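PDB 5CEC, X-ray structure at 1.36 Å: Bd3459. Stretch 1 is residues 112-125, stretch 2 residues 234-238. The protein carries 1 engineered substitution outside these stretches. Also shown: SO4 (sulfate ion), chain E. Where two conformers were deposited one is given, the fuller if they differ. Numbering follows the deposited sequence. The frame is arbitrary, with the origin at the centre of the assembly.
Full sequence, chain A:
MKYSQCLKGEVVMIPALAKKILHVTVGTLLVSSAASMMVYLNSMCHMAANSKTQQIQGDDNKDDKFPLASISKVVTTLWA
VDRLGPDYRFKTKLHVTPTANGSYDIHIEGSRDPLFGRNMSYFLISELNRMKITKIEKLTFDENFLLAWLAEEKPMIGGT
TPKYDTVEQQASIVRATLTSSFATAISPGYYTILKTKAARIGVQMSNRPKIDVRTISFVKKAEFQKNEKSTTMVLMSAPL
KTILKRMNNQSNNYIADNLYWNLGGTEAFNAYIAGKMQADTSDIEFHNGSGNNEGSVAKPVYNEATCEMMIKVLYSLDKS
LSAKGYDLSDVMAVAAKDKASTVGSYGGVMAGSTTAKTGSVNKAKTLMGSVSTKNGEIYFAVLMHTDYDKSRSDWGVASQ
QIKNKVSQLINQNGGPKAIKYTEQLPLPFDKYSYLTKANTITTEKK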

# COMPACT_ATOMS: atom_id res chain seq x y z
N ARG A 112 16.98 3.16 -15.30
CA ARG A 112 16.58 2.43 -14.09
C ARG A 112 15.31 2.98 -13.45
O ARG A 112 15.04 2.80 -12.27
CB ARG A 112 17.72 2.34 -13.07
CG ARG A 112 19.01 1.81 -13.66
CD ARG A 112 19.99 1.34 -12.58
NE ARG A 112 19.54 0.10 -11.96
CZ ARG A 112 19.71 -1.12 -12.45
NH1 ARG A 112 20.37 -1.31 -13.60
NH2 ARG A 112 19.22 -2.15 -11.77
N ASP A 113 14.45 3.58 -14.29
CA ASP A 113 13.10 4.00 -13.85
C ASP A 113 12.48 2.77 -13.16
O ASP A 113 12.35 1.72 -13.78
CB ASP A 113 12.30 4.44 -15.10
CG ASP A 113 10.90 4.89 -14.81
OD1 ASP A 113 10.32 4.59 -13.75
OD2 ASP A 113 10.37 5.58 -15.71
N PRO A 114 12.05 2.94 -11.90
CA PRO A 114 11.52 1.81 -11.10
C PRO A 114 10.03 1.64 -11.19
O PRO A 114 9.45 0.88 -10.42
CB PRO A 114 11.92 2.20 -9.67
CG PRO A 114 11.79 3.68 -9.69
CD PRO A 114 12.26 4.12 -11.06
N LEU A 115 9.40 2.33 -12.14
CA LEU A 115 7.97 2.21 -12.39
C LEU A 115 7.69 2.11 -13.87
O LEU A 115 6.76 2.72 -14.38
CB LEU A 115 7.22 3.37 -11.71
CG LEU A 115 5.70 3.37 -11.69
CD1 LEU A 115 5.17 1.99 -11.35
CD2 LEU A 115 5.15 4.44 -10.77
N PHE A 116 8.46 1.28 -14.54
CA PHE A 116 8.38 1.12 -15.99
C PHE A 116 7.82 -0.27 -16.25
O PHE A 116 8.54 -1.26 -16.21
CB PHE A 116 9.72 1.36 -16.68
CG PHE A 116 9.61 1.81 -18.10
CD1 PHE A 116 8.83 1.13 -19.01
CD2 PHE A 116 10.27 2.94 -18.54
CE1 PHE A 116 8.73 1.54 -20.32
CE2 PHE A 116 10.18 3.36 -19.88
CZ PHE A 116 9.39 2.66 -20.75
N GLY A 117 6.51 -0.30 -16.48
CA GLY A 117 5.79 -1.53 -16.73
C GLY A 117 4.74 -1.29 -17.79
O GLY A 117 4.94 -0.51 -18.73
N ARG A 118 3.59 -1.94 -17.61
CA ARG A 118 2.46 -1.78 -18.54
C ARG A 118 2.16 -0.34 -18.88
O ARG A 118 2.07 0.01 -20.06
CB ARG A 118 1.19 -2.43 -17.92
CG ARG A 118 -0.05 -2.31 -18.81
CD ARG A 118 -1.34 -2.46 -18.00
NE ARG A 118 -1.40 -3.73 -17.30
CZ ARG A 118 -1.79 -4.90 -17.85
NH1 ARG A 118 -2.09 -5.00 -19.14
NH2 ARG A 118 -1.87 -5.96 -17.08
N ASN A 119 1.92 0.49 -17.87
CA ASN A 119 1.33 1.80 -18.15
C ASN A 119 2.33 2.77 -18.77
O ASN A 119 1.98 3.51 -19.71
CB ASN A 119 0.66 2.35 -16.90
CG ASN A 119 -0.55 1.57 -16.52
OD1 ASN A 119 -1.27 1.14 -17.39
ND2 ASN A 119 -0.77 1.34 -15.24
N MET A 120 3.58 2.77 -18.31
CA MET A 120 4.61 3.55 -19.00
C MET A 120 4.82 3.07 -20.45
O MET A 120 5.07 3.87 -21.35
CB MET A 120 5.90 3.61 -18.20
CG MET A 120 6.89 4.56 -18.80
SD MET A 120 6.29 6.25 -18.83
CE MET A 120 7.71 7.19 -18.33
N SER A 121 4.70 1.77 -20.66
CA SER A 121 4.85 1.19 -21.99
C SER A 121 3.73 1.67 -22.90
O SER A 121 3.97 2.05 -24.04
CB SER A 121 4.87 -0.34 -21.95
OG SER A 121 6.04 -0.81 -21.32
N TYR A 122 2.50 1.67 -22.38
CA TYR A 122 1.37 2.20 -23.14
C TYR A 122 1.58 3.66 -23.52
O TYR A 122 1.29 4.06 -24.64
CB TYR A 122 0.07 2.09 -22.35
CG TYR A 122 -0.52 0.69 -22.14
CD1 TYR A 122 -0.00 -0.44 -22.79
CD2 TYR A 122 -1.59 0.53 -21.29
CE1 TYR A 122 -0.56 -1.70 -22.58
CE2 TYR A 122 -2.15 -0.72 -21.08
CZ TYR A 122 -1.64 -1.82 -21.73
OH TYR A 122 -2.23 -3.03 -21.50
N PHE A 123 2.08 4.44 -22.58
CA PHE A 123 2.38 5.85 -22.87
C PHE A 123 3.47 5.97 -23.92
O PHE A 123 3.36 6.77 -24.85
CB PHE A 123 2.76 6.59 -21.60
CG PHE A 123 3.02 8.06 -21.82
CD1 PHE A 123 1.98 8.95 -22.14
CD2 PHE A 123 4.30 8.56 -21.76
CE1 PHE A 123 2.23 10.29 -22.38
CE2 PHE A 123 4.55 9.91 -22.00
CZ PHE A 123 3.52 10.77 -22.31
N LEU A 124 4.52 5.17 -23.79
CA LEU A 124 5.58 5.22 -24.78
C LEU A 124 5.06 4.86 -26.18
O LEU A 124 5.44 5.50 -27.17
CB LEU A 124 6.75 4.31 -24.40
CG LEU A 124 7.88 4.15 -25.43
CD1 LEU A 124 8.40 5.51 -25.86
CD2 LEU A 124 8.98 3.27 -24.90
N ILE A 125 4.22 3.83 -26.25
CA ILE A 125 3.67 3.42 -27.54
C ILE A 125 2.78 4.51 -28.13
O ILE A 125 2.87 4.81 -29.34
CB ILE A 125 2.97 2.06 -27.46
CG1 ILE A 125 4.01 0.97 -27.17
CG2 ILE A 125 2.23 1.73 -28.75
CD1 ILE A 125 3.44 -0.30 -26.63
S SO4 E . -2.33 -7.99 -21.05
O1 SO4 E . -3.31 -7.42 -20.08
O2 SO4 E . -2.43 -9.46 -21.11
O3 SO4 E . -0.97 -7.48 -20.84
O4 SO4 E . -2.65 -7.51 -22.45
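Stretch 2 (234-238) VLMSA

What holds the centre of the contact together? The answer is Leu-235, which loses more surface to the other stretch than any other residue of stretch 2. Its CA-to-CB bond points toward stretch 1, and with chi1 at t and chi2 at p the side chain spreads its two methyl groups among four apolar side chains. Leu-235 CD2 lies 3.8 Å from CE of Met-120, 3.9 Å from CE2 of Phe-116 and 4.1 Å from CB of Leu-124, while Leu-235 CD1 comes within 3.8 Å of CE2 of Phe-123. Both aromatic rings meet these methyls obliquely. All five side chains are buried, so the packing removes hydrocarbon from solvent, and the distances are those of ordinary van der Waals contact.

How do the two backbones run past each other? Residues 118-125 form a helix that continues later in the chain, with Gly-117 at its N-cap position; residues 234-236 are extended and belong to a strand that begins earlier in the chain. The N-to-C directions of the two elements make an angle of 141°, closer to antiparallel than parallel, and their axes approach to 10.7 Å. That gap leaves room for side chains between them. The register follows the direction: Leu-235 CA is nearest Leu-124 CA at 7.6 Å, whereas Ser-237 CA is paired with Asp-113 CA at 7.1 Å, so stretch 2 advances as stretch 1 is followed backward.

Which helix residues can reach the strand? Met-120 and Phe-123 direct their CA-to-CB bonds toward it, and Leu-124 sets its own sideways, a spacing of three and four residues that places them along one side of the helix. Ser-121 points away; its OG donates to Gly-117 O at 2.8 Å, an oxygen that also accepts a hydrogen bond from the backbone N of Ser-121 at 3.0 Å. Phe-116, before the helix, starts sideways, but its ring brings the end of the side chain nearer to Leu-235. Along stretch 2 the CA-to-CB bonds alternate: toward stretch 1 at Leu-235, away at Met-236, toward again at Ser-237. Met-236 therefore meets the helix through its backbone, its O lying 3.8 Å from Met-120 CE. The same methyl is 3.9 Å from Ser-237 CA, carrying the apolar contact to the polar edge.

What happens at that edge? Asp-113 OD2 stands 3.4 Å from Ser-237 CB, but no direct hydrogen bond joins the stretches. Ser-237 OG instead donates to Ala-238 O at 2.7 Å, within its own stretch. The carboxylate of Asp-113 is engaged on its own side too, since OD1 accepts a hydrogen bond from the backbone N of Leu-115 at 2.9 Å. A water lies between the stretches, its O 2.8 Å from Asp-113 OD2 and 3.1 Å from Leu-235 O, within hydrogen-bonding reach of both. Thus the residue whose side chain fills the apolar centre also presents its carbonyl oxygen to the water at the polar margin.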

# COMPACT_ATOMS: atom_id res chain seq x y z
N VAL A 234 14.00 11.74 -25.42
CA VAL A 234 13.93 11.44 -24.00
C VAL A 234 12.48 11.26 -23.58
O VAL A 234 11.59 12.03 -23.99
CB VAL A 234 14.66 12.47 -23.10
CG1 VAL A 234 13.98 13.83 -23.10
CG2 VAL A 234 14.78 11.95 -21.67
N LEU A 235 12.26 10.22 -22.79
CA LEU A 235 10.98 9.92 -22.17
C LEU A 235 11.20 10.03 -20.67
O LEU A 235 11.69 9.10 -20.02
CB LEU A 235 10.53 8.50 -22.53
CG LEU A 235 9.14 8.09 -22.00
CD1 LEU A 235 8.05 8.62 -22.92
CD2 LEU A 235 9.06 6.58 -21.83
N MET A 236 10.82 11.15 -20.08
CA MET A 236 11.04 11.35 -18.66
C MET A 236 9.92 10.73 -17.85
O MET A 236 8.74 10.84 -18.20
CB MET A 236 11.13 12.82 -18.31
CG MET A 236 12.25 13.53 -19.01
SD MET A 236 12.74 15.04 -18.17
CE MET A 236 11.31 16.05 -18.52
N SER A 237 10.27 10.06 -16.76
CA SER A 237 9.27 9.64 -15.80
C SER A 237 8.58 10.83 -15.17
O SER A 237 9.07 11.97 -15.24
CB SER A 237 9.88 8.79 -14.68
OG SER A 237 10.66 9.58 -13.80
N ALA A 238 7.46 10.57 -14.51
CA ALA A 238 6.91 11.46 -13.49
C ALA A 238 8.01 11.76 -12.46
O ALA A 238 8.95 10.96 -12.29
CB ALA A 238 5.68 10.82 -12.82
O HOH W 1 11.52 6.80 -17.98